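PDB 3ZXK: HIAXHD3 from Humicola insolens, which is a family 43 arabinofuranosidase that probably removes arabinofuranosyl side chains from xylan, with an active site engineered to add endo-xylanase activity. Local coordinates for residues Gly326-Phe329 with Ser330-Trp333; Gly296-Gly299 with Thr300-Ile304; Leu146-Asp149 with Asp150-Met154; Phe23-Ser27 with Val28-Ser32. All blocks are in the same frame, centred on the assembly; numbering follows the deposited sequence.

Contact 1 (Gly326-Phe329 with Ser330-Trp333)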
loop_
_atom_site.group_PDB
_atom_site.type_symbol
_atom_site.label_atom_id
_atom_site.label_comp_id
_atom_site.label_asym_id
_atom_site.label_seq_id
_atom_site.Cartn_x
_atom_site.Cartn_y
_atom_site.Cartn_z
ATOM N N GLY A 326 11.711 -12.400 -16.398
ATOM C CA GLY A 326 12.901 -11.860 -15.735
ATOM C C GLY A 326 13.126 -12.436 -14.351
ATOM O O GLY A 326 12.581 -13.492 -14.010
ATOM N N THR A 327 13.912 -11.732 -13.538
ATOM C CA THR A 327 14.422 -12.299 -12.293
ATOM C C THR A 327 13.704 -11.805 -11.036
ATOM O O THR A 327 13.858 -12.390 -9.954
ATOM C CB THR A 327 15.936 -12.034 -12.153
ATOM O OG1 THR A 327 16.190 -10.627 -12.275
ATOM C CG2 THR A 327 16.710 -12.761 -13.253
ATOM N N ARG A 328 12.904 -10.749 -11.192
ATOM C CA ARG A 328 12.276 -10.060 -10.076
ATOM C C ARG A 328 10.827 -9.806 -10.389
ATOM O O ARG A 328 10.458 -9.694 -11.546
ATOM C CB ARG A 328 12.954 -8.706 -9.862
ATOM C CG ARG A 328 14.443 -8.763 -9.588
ATOM C CD ARG A 328 15.045 -7.363 -9.617
ATOM N NE ARG A 328 14.317 -6.420 -8.763
ATOM C CZ ARG A 328 14.544 -6.235 -7.461
ATOM N NH1 ARG A 328 15.484 -6.933 -6.827
ATOM N NH2 ARG A 328 13.820 -5.350 -6.784
ATOM N N PHE A 329 10.005 -9.672 -9.350
ATOM C CA PHE A 329 8.625 -9.251 -9.512
ATOM C C PHE A 329 8.555 -7.778 -9.907
ATOM O O PHE A 329 9.404 -6.957 -9.514
ATOM C CB PHE A 329 7.825 -9.448 -8.212
ATOM C CG PHE A 329 7.521 -10.885 -7.878
ATOM C CD1 PHE A 329 6.625 -11.625 -8.646
ATOM C CD2 PHE A 329 8.111 -11.488 -6.771
ATOM C CE1 PHE A 329 6.346 -12.943 -8.340
ATOM C CE2 PHE A 329 7.822 -12.801 -6.454
ATOM C CZ PHE A 329 6.924 -13.532 -7.235
ATOM N N SER A 330 7.521 -7.430 -10.657
ATOM C CA SER A 330 7.174 -6.030 -10.809
ATOM C C SER A 330 6.848 -5.432 -9.433
ATOM O O SER A 330 6.592 -6.153 -8.444
ATOM C CB SER A 330 5.965 -5.885 -11.736
ATOM O OG SER A 330 4.782 -5.971 -10.977
ATOM N N GLU A 331 6.803 -4.104 -9.379
ATOM C CA GLU A 331 6.631 -3.404 -8.118
ATOM C C GLU A 331 5.187 -3.471 -7.642
ATOM O O GLU A 331 4.879 -3.030 -6.545
ATOM C CB GLU A 331 7.098 -1.952 -8.290
ATOM C CG GLU A 331 8.613 -1.816 -8.392
ATOM C CD GLU A 331 9.283 -2.341 -7.129
ATOM O OE1 GLU A 331 8.825 -1.971 -6.014
ATOM O OE2 GLU A 331 10.259 -3.129 -7.231
ATOM N N HIS A 332 4.306 -4.068 -8.442
ATOM C CA HIS A 332 2.889 -4.177 -8.039
ATOM C C HIS A 332 2.588 -5.325 -7.088
ATOM O O HIS A 332 1.552 -5.320 -6.408
ATOM C CB HIS A 332 1.990 -4.316 -9.267
ATOM C CG HIS A 332 2.076 -3.156 -10.202
ATOM N ND1 HIS A 332 1.429 -1.994 -9.984
ATOM C CD2 HIS A 332 2.803 -2.989 -11.372
ATOM C CE1 HIS A 332 1.735 -1.128 -10.950
ATOM N NE2 HIS A 332 2.583 -1.735 -11.801
ATOM N N TRP A 333 3.468 -6.318 -7.005
ATOM C CA TRP A 333 3.168 -7.524 -6.225
ATOM C C TRP A 333 3.719 -7.478 -4.843
ATOM O O TRP A 333 4.855 -7.003 -4.617
ATOM C CB TRP A 333 3.755 -8.736 -6.905
ATOM C CG TRP A 333 3.177 -9.022 -8.255
ATOM C CD1 TRP A 333 3.779 -8.829 -9.500
ATOM C CD2 TRP A 333 1.887 -9.638 -8.533
ATOM N NE1 TRP A 333 2.941 -9.264 -10.514
ATOM C CE2 TRP A 333 1.781 -9.747 -9.986
ATOM C CE3 TRP A 333 0.831 -10.071 -7.751
ATOM C CZ2 TRP A 333 0.660 -10.307 -10.606
ATOM C CZ3 TRP A 333 -0.289 -10.632 -8.378
ATOM C CH2 TRP A 333 -0.368 -10.742 -9.780
HETATM O O HOH W 1 10.793 -4.611 -10.075
#
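F329 and W333, four residues apart in an irregular part of the chain, make the apolar half of this local contact. CD1 of F329 comes to 4.1 Å from CD1 of W333, and the phenyl and the five-membered ring of the indole lie with centroids 5.7 Å apart. Their planes are inclined at 56°, an oblique meeting, and the two side chains cross at about a right angle. CG stands anti to the carbonyl carbon in both residues (chi1 -72° in F329, -63° in W333), which turns the two rings to where their CD1 atoms meet.

Hydrogen bonding is concentrated in the type I turn S330-W333, which brings the chain back to F329. The amide N of W333 makes only a weak 3.4 Å bond to O of S330. A second link comes from the side chain of S330, whose OG accepts from N of H332 at 3.2 Å, an ST turn overlapping the beta turn.

A charged pair and a water make up the polar part. NH2 of R328 lies 4.2 Å from OE2 of E331, too long for a salt bridge, with the carboxylate oxygen at the edge of the guanidinium. A water donates to O of F329 at 2.8 Å and to OE2 of E331, while OE1 of E331 is bonded to H58.

The turn leads into strand 334-336 of the concanavalin A-like beta-sandwich. F329 and W333 both rest on L372 of strand 372-375, W333 also meets R374 (cation-pi) and F529 (edge-to-face), and its NE1 is bonded to D322. E331 and H332 touch P55 of strand 54-58, tying the sandwich to the family 43 domain.

Contact 2 (Gly296-Gly299 with Thr300-Ile304)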
loop_
_atom_site.group_PDB
_atom_site.type_symbol
_atom_site.label_atom_id
_atom_site.label_comp_id
_atom_site.label_asym_id
_atom_site.label_seq_id
_atom_site.Cartn_x
_atom_site.Cartn_y
_atom_site.Cartn_z
ATOM N N GLY A 296 -16.239 25.859 -1.679
ATOM C CA GLY A 296 -15.553 25.491 -0.443
ATOM C C GLY A 296 -15.242 24.009 -0.295
ATOM O O GLY A 296 -14.865 23.562 0.775
ATOM N N ARG A 297 -15.385 23.256 -1.375
ATOM C CA ARG A 297 -15.059 21.837 -1.370
ATOM C C ARG A 297 -13.615 21.615 -1.806
ATOM O O ARG A 297 -13.005 22.474 -2.433
ATOM C CB ARG A 297 -16.001 21.070 -2.302
ATOM C CG ARG A 297 -17.469 21.230 -1.960
ATOM C CD ARG A 297 -18.365 20.663 -3.053
ATOM N NE ARG A 297 -18.294 19.204 -3.077
ATOM C CZ ARG A 297 -19.094 18.392 -2.381
ATOM N NH1 ARG A 297 -20.042 18.886 -1.592
ATOM N NH2 ARG A 297 -18.936 17.077 -2.475
ATOM N N TRP A 298 -13.067 20.466 -1.437
ATOM C CA TRP A 298 -11.852 19.972 -2.059
ATOM C C TRP A 298 -12.215 19.692 -3.487
ATOM O O TRP A 298 -13.102 18.886 -3.771
ATOM C CB TRP A 298 -11.390 18.704 -1.357
ATOM C CG TRP A 298 -10.005 18.264 -1.743
ATOM C CD1 TRP A 298 -9.534 17.902 -3.004
ATOM C CD2 TRP A 298 -8.876 18.091 -0.846
ATOM N NE1 TRP A 298 -8.210 17.550 -2.940
ATOM C CE2 TRP A 298 -7.765 17.617 -1.657
ATOM C CE3 TRP A 298 -8.689 18.260 0.525
ATOM C CZ2 TRP A 298 -6.498 17.374 -1.107
ATOM C CZ3 TRP A 298 -7.425 18.014 1.071
ATOM C CH2 TRP A 298 -6.356 17.581 0.274
ATOM N N GLY A 299 -11.565 20.381 -4.406
ATOM C CA GLY A 299 -12.000 20.376 -5.802
ATOM C C GLY A 299 -11.832 19.044 -6.507
ATOM O O GLY A 299 -10.891 18.289 -6.241
ATOM N N THR A 300 -12.744 18.762 -7.429
ATOM C CA THR A 300 -12.636 17.551 -8.249
ATOM C C THR A 300 -11.554 17.681 -9.329
ATOM O O THR A 300 -10.964 16.685 -9.757
ATOM C CB THR A 300 -13.999 17.194 -8.878
ATOM O OG1 THR A 300 -14.437 18.290 -9.672
ATOM C CG2 THR A 300 -15.038 16.935 -7.788
ATOM N N SER A 301 -11.275 18.917 -9.743
ATOM C CA SER A 301 -10.175 19.175 -10.687
ATOM C C SER A 301 -9.431 20.441 -10.346
ATOM O O SER A 301 -10.007 21.417 -9.848
ATOM C CB SER A 301 -10.673 19.256 -12.139
ATOM O OG SER A 301 -11.468 20.397 -12.309
ATOM N N TYR A 302 -8.143 20.429 -10.655
ATOM C CA TYR A 302 -7.279 21.573 -10.425
ATOM C C TYR A 302 -6.251 21.689 -11.553
ATOM O O TYR A 302 -6.037 20.726 -12.302
ATOM C CB TYR A 302 -6.531 21.367 -9.116
ATOM C CG TYR A 302 -7.322 21.597 -7.860
ATOM C CD1 TYR A 302 -7.688 22.892 -7.457
ATOM C CD2 TYR A 302 -7.623 20.536 -7.015
ATOM C CE1 TYR A 302 -8.393 23.103 -6.268
ATOM C CE2 TYR A 302 -8.304 20.738 -5.812
ATOM C CZ TYR A 302 -8.696 22.021 -5.449
ATOM O OH TYR A 302 -9.357 22.235 -4.254
ATOM N N PRO A 303 -5.581 22.856 -11.669
ATOM C CA PRO A 303 -4.476 22.954 -12.634
ATOM C C PRO A 303 -3.364 21.930 -12.348
ATOM O O PRO A 303 -3.102 21.569 -11.197
ATOM C CB PRO A 303 -3.939 24.370 -12.423
ATOM C CG PRO A 303 -5.122 25.136 -11.872
ATOM C CD PRO A 303 -5.831 24.138 -10.974
ATOM N N ILE A 304 -2.709 21.485 -13.404
ATOM C CA ILE A 304 -1.671 20.484 -13.263
ATOM C C ILE A 304 -0.497 21.095 -12.461
ATOM O O ILE A 304 -0.089 22.209 -12.705
ATOM C CB ILE A 304 -1.243 19.929 -14.659
ATOM C CG1 ILE A 304 -0.465 18.618 -14.505
ATOM C CG2 ILE A 304 -0.520 20.999 -15.483
ATOM C CD1 ILE A 304 -1.339 17.444 -14.149
#
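T300 follows G299 directly; its side chain turns away from 296-299, although CB still lies 3.7 Å from the carbonyl carbon of G299. At S301 the chain enters a short strand, with N of S301 3.3 Å from C of G299 as the backbone bends. That strand, 301-303, pairs antiparallel with 7-9, so the start of the chain is stitched to the segment that follows the last blade of the five-bladed beta-propeller of family 43.

Y302 carries the contact. Its CG is anti to the carbonyl carbon (chi1 -76°), which sends the ring back over G299, where the absence of a side chain lets CZ come to 3.7 Å from CA of G299. The phenol OH accepts from N of G299 at 2.9 Å in a fairly straight bond (159°), and has a further, weak bond with O of V291. CE2 of Y302 lies 4.2 Å from CD1 of W298, which sits at the edge of the phenol ring, the two side chains crossing at about a right angle. A phenylalanine at Y302 would probably leave the buried amide of G299 without its acceptor and let the bend slacken. Beyond P303, the backbone of I304 hydrogen-bonds with S6.

Contact 3 (Leu146-Asp149 with Asp150-Met154); sequences LLID and DDDTM
The tight hairpin joining strands 145-148 and 154-158 in one blade of the beta-propeller is closed by D149 and T153, with the pattern of a type I turn followed by a G1 bulge. N of D149 donates to O of T153 at 2.8 Å, while N of D152 returns to O of D149 at 2.9 Å; D152 itself takes positive phi (73°).

The acidic side chains brace the loop. CG of D149 is anti to its amide nitrogen (chi1 -156°), which lets OD1 of D149 receive N of D150 at 2.7 Å from above the carboxylate plane. D151 forms an Asx turn, its OD1 accepting from N of T153 at 3.1 Å. Crowding of negative charge is probably eased by K198, which bridges to both D149 and D150, and by R91, which bridges to D152; Y203 and S93 hydrogen-bond to D149 and D152.

Below the turn, I148 and M154 form a non-hydrogen-bonded pair and run side by side, CG1 of I148 being 4.0 Å from CG of M154. The bent end of M154 places CE 3.9 Å from CD1 of L146. These apolar side chains pack against strands 87-91 and 96-103 of the preceding blade, while L147 faces M196 and K198 of strand 192-199 in the next.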
loop_
_atom_site.group_PDB
_atom_site.type_symbol
_atom_site.label_atom_id
_atom_site.label_comp_id
_atom_site.label_asym_id
_atom_site.label_seq_id
_atom_site.Cartn_x
_atom_site.Cartn_y
_atom_site.Cartn_z
ATOM N N LEU A 146 9.907 12.246 9.550
ATOM C CA LEU A 146 11.304 12.651 9.452
ATOM C C LEU A 146 11.480 14.001 8.773
ATOM O O LEU A 146 10.846 14.264 7.754
ATOM C CB LEU A 146 12.081 11.593 8.617
ATOM C CG LEU A 146 13.549 11.857 8.245
ATOM C CD1 LEU A 146 14.384 11.936 9.509
ATOM C CD2 LEU A 146 14.095 10.776 7.317
ATOM N N LEU A 147 12.393 14.820 9.324
ATOM C CA LEU A 147 12.883 16.024 8.693
ATOM C C LEU A 147 14.406 15.964 8.655
ATOM O O LEU A 147 15.012 15.737 9.679
ATOM C CB LEU A 147 12.448 17.286 9.507
ATOM C CG LEU A 147 13.211 18.569 9.124
ATOM C CD1 LEU A 147 12.883 18.949 7.698
ATOM C CD2 LEU A 147 12.893 19.734 10.042
ATOM N N ILE A 148 15.003 16.130 7.488
ATOM C CA ILE A 148 16.432 16.405 7.418
ATOM C C ILE A 148 16.591 17.918 7.266
ATOM O O ILE A 148 16.271 18.465 6.204
ATOM C CB ILE A 148 17.074 15.627 6.247
ATOM C CG1 ILE A 148 16.702 14.128 6.375
ATOM C CG2 ILE A 148 18.575 15.922 6.146
ATOM C CD1 ILE A 148 17.256 13.219 5.298
ATOM N N ASP A 149 17.079 18.573 8.327
ATOM C CA ASP A 149 17.144 20.014 8.397
ATOM C C ASP A 149 18.214 20.603 7.454
ATOM O O ASP A 149 19.051 19.891 6.910
ATOM C CB ASP A 149 17.348 20.438 9.859
ATOM C CG ASP A 149 16.872 21.831 10.136
ATOM O OD1 ASP A 149 16.376 22.519 9.198
ATOM O OD2 ASP A 149 16.988 22.247 11.307
ATOM N N ASP A 150 18.174 21.914 7.260
ATOM C CA ASP A 150 19.079 22.586 6.310
ATOM C C ASP A 150 20.557 22.450 6.692
ATOM O O ASP A 150 21.429 22.517 5.823
ATOM C CB ASP A 150 18.708 24.063 6.172
ATOM C CG ASP A 150 17.353 24.273 5.529
ATOM O OD1 ASP A 150 16.965 23.482 4.634
ATOM O OD2 ASP A 150 16.671 25.243 5.916
ATOM N N ASP A 151 20.810 22.281 7.994
ATOM C CA ASP A 151 22.160 21.983 8.516
ATOM C C ASP A 151 22.544 20.503 8.615
ATOM O O ASP A 151 23.573 20.159 9.218
ATOM C CB ASP A 151 22.380 22.684 9.852
ATOM C CG ASP A 151 21.500 22.134 10.985
ATOM O OD1 ASP A 151 20.681 21.209 10.778
ATOM O OD2 ASP A 151 21.634 22.679 12.110
ATOM N N ASP A 152 21.706 19.646 8.027
ATOM C CA ASP A 152 21.894 18.190 7.963
ATOM C C ASP A 152 21.653 17.463 9.293
ATOM O O ASP A 152 22.021 16.297 9.432
ATOM C CB ASP A 152 23.253 17.818 7.329
ATOM C CG ASP A 152 23.186 16.548 6.448
ATOM O OD1 ASP A 152 22.072 16.036 6.133
ATOM O OD2 ASP A 152 24.267 16.031 6.089
ATOM N N THR A 153 21.019 18.123 10.270
ATOM C CA THR A 153 20.591 17.403 11.464
ATOM C C THR A 153 19.222 16.785 11.173
ATOM O O THR A 153 18.381 17.412 10.568
ATOM C CB THR A 153 20.533 18.312 12.687
ATOM O OG1 THR A 153 21.850 18.839 12.926
ATOM C CG2 THR A 153 20.045 17.542 13.934
ATOM N N MET A 154 19.027 15.554 11.621
ATOM C CA MET A 154 17.815 14.800 11.397
ATOM C C MET A 154 16.934 14.779 12.666
ATOM O O MET A 154 17.433 14.571 13.807
ATOM C CB MET A 154 18.180 13.392 10.930
ATOM C CG MET A 154 18.951 13.389 9.608
ATOM S SD MET A 154 19.562 11.740 9.247
ATOM C CE MET A 154 18.044 10.911 8.823
HETATM O O HOH W 2 15.438 20.923 5.251
HETATM O O HOH W 3 18.874 21.770 13.204
#

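Contact 4 (Phe23-Ser27 with Val28-Ser32); sequences FRVGS and VFYYS
The first torsion of F23, with CG between its backbone N and carbonyl carbon (chi1 60°), lays its ring against CB of Y30, whose own CG is anti to the carbonyl carbon (chi1 -69°). CB of Y30 is 3.7 Å from CZ of F23 and 4.0 Å from the centroid of the phenyl ring, a CH-pi contact over the face, 24° off the ring normal. On the same face of the sheet, CG2 of V25 reaches the edge of the Y30 ring.

The two residues are partners in a two-residue beta hairpin, strands 21-25 and 28-32, turned by a type II' bend with G26 and S27 at its corners. N of F23 donates to O of Y30 at 3.1 Å and N of Y30 to O of F23 at 2.9 Å; nearer the bend, N of V25 reaches O of V28 at 2.8 Å and N of V28 returns to O of V25 at 3.0 Å. An alanine in place of F23 would probably strip the CB of Y30 of its aromatic cover and open a gap toward L88 and F97.

Across the other face, CD of R24 lies 3.9 Å from CE1 of F29. The bent arginine chain then turns its NH1 to O of G26, 2.8 Å away and in the guanidinium plane, while NH2 forms a salt bridge with D254.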
loop_
_atom_site.group_PDB
_atom_site.type_symbol
_atom_site.label_atom_id
_atom_site.label_comp_id
_atom_site.label_asym_id
_atom_site.label_seq_id
_atom_site.Cartn_x
_atom_site.Cartn_y
_atom_site.Cartn_z
ATOM N N PHE A 23 7.575 13.912 -1.069
ATOM C CA PHE A 23 8.643 14.912 -1.115
ATOM C C PHE A 23 9.170 15.013 -2.527
ATOM O O PHE A 23 8.838 14.181 -3.360
ATOM C CB PHE A 23 9.770 14.613 -0.097
ATOM C CG PHE A 23 10.448 13.284 -0.303
ATOM C CD1 PHE A 23 9.965 12.124 0.284
ATOM C CD2 PHE A 23 11.565 13.187 -1.116
ATOM C CE1 PHE A 23 10.577 10.892 0.064
ATOM C CE2 PHE A 23 12.201 11.961 -1.318
ATOM C CZ PHE A 23 11.724 10.815 -0.713
ATOM N N ARG A 24 9.958 16.046 -2.785
ATOM C CA ARG A 24 10.494 16.265 -4.121
ATOM C C ARG A 24 12.001 16.217 -4.087
ATOM O O ARG A 24 12.625 16.751 -3.155
ATOM C CB ARG A 24 10.058 17.640 -4.639
ATOM C CG ARG A 24 10.560 17.937 -6.031
ATOM C CD ARG A 24 9.976 19.222 -6.593
ATOM N NE ARG A 24 10.320 20.403 -5.805
ATOM C CZ ARG A 24 11.432 21.118 -5.956
ATOM N NH1 ARG A 24 12.348 20.773 -6.864
ATOM N NH2 ARG A 24 11.639 22.184 -5.201
ATOM N N VAL A 25 12.588 15.564 -5.088
ATOM C CA VAL A 25 14.029 15.709 -5.374
ATOM C C VAL A 25 14.145 16.199 -6.795
ATOM O O VAL A 25 13.828 15.459 -7.733
ATOM C CB VAL A 25 14.785 14.372 -5.233
ATOM C CG1 VAL A 25 16.290 14.613 -5.399
ATOM C CG2 VAL A 25 14.477 13.719 -3.888
ATOM N N GLY A 26 14.575 17.442 -6.974
ATOM C CA GLY A 26 14.700 17.978 -8.330
ATOM C C GLY A 26 13.375 17.954 -9.068
ATOM O O GLY A 26 12.418 18.590 -8.622
ATOM N N SER A 27 13.341 17.264 -10.216
ATOM C CA SER A 27 12.150 17.145 -11.051
ATOM C C SER A 27 11.195 15.999 -10.668
ATOM O O SER A 27 10.143 15.821 -11.281
ATOM C CB SER A 27 12.586 16.997 -12.516
ATOM O OG SER A 27 13.313 18.141 -12.886
ATOM N N VAL A 28 11.541 15.240 -9.635
ATOM C CA VAL A 28 10.814 14.016 -9.327
ATOM C C VAL A 28 10.157 14.077 -7.954
ATOM O O VAL A 28 10.787 14.493 -6.971
ATOM C CB VAL A 28 11.739 12.763 -9.375
ATOM C CG1 VAL A 28 10.903 11.520 -9.098
ATOM C CG2 VAL A 28 12.447 12.667 -10.721
ATOM N N PHE A 29 8.899 13.657 -7.898
ATOM C CA PHE A 29 8.202 13.517 -6.611
ATOM C C PHE A 29 8.202 12.048 -6.226
ATOM O O PHE A 29 7.987 11.161 -7.070
ATOM C CB PHE A 29 6.746 13.954 -6.721
ATOM C CG PHE A 29 6.562 15.370 -7.168
ATOM C CD1 PHE A 29 6.562 16.414 -6.221
ATOM C CD2 PHE A 29 6.344 15.686 -8.511
ATOM C CE1 PHE A 29 6.372 17.738 -6.607
ATOM C CE2 PHE A 29 6.154 17.027 -8.900
ATOM C CZ PHE A 29 6.165 18.046 -7.945
ATOM N N TYR A 30 8.386 11.793 -4.943
ATOM C CA TYR A 30 8.362 10.443 -4.367
ATOM C C TYR A 30 7.291 10.346 -3.298
ATOM O O TYR A 30 7.031 11.317 -2.605
ATOM C CB TYR A 30 9.732 10.067 -3.789
ATOM C CG TYR A 30 10.774 9.864 -4.860
ATOM C CD1 TYR A 30 10.782 8.705 -5.643
ATOM C CD2 TYR A 30 11.722 10.848 -5.118
ATOM C CE1 TYR A 30 11.723 8.533 -6.638
ATOM C CE2 TYR A 30 12.674 10.686 -6.111
ATOM C CZ TYR A 30 12.676 9.527 -6.840
ATOM O OH TYR A 30 13.583 9.342 -7.839
ATOM N N TYR A 31 6.683 9.175 -3.180
ATOM C CA TYR A 31 5.509 8.940 -2.305
ATOM C C TYR A 31 5.775 7.606 -1.656
ATOM O O TYR A 31 6.051 6.618 -2.351
ATOM C CB TYR A 31 4.307 8.832 -3.240
ATOM C CG TYR A 31 2.919 8.550 -2.705
ATOM C CD1 TYR A 31 2.638 7.433 -1.909
ATOM C CD2 TYR A 31 1.861 9.362 -3.102
ATOM C CE1 TYR A 31 1.334 7.147 -1.502
ATOM C CE2 TYR A 31 0.570 9.085 -2.684
ATOM C CZ TYR A 31 0.307 7.991 -1.906
ATOM O OH TYR A 31 -1.012 7.808 -1.554
ATOM N N SER A 32 5.725 7.582 -0.333
ATOM C CA SER A 32 5.929 6.376 0.462
ATOM C C SER A 32 4.645 6.011 1.203
ATOM O O SER A 32 4.015 6.890 1.781
ATOM C CB SER A 32 7.082 6.623 1.436
ATOM O OG SER A 32 7.267 5.541 2.334
#

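In the fold
Following the chain from its N terminus, contact 4 comes first, closing the hairpin 21-25/28-32 in the first propeller blade. Contact 3 closes another hairpin in the third blade, its centre about 17 Å from that of contact 4. After the fifth blade, contact 2 bends the chain into strand 301-303, which pairs with strand 7-9 and so ties the end of the propeller to its beginning. Contact 1 comes last, in the loop entering the concanavalin A-like sandwich, where it packs against strand 54-58 of the first blade's sheet. The four contacts stand in series: none nests within or crosses another, and none touches another.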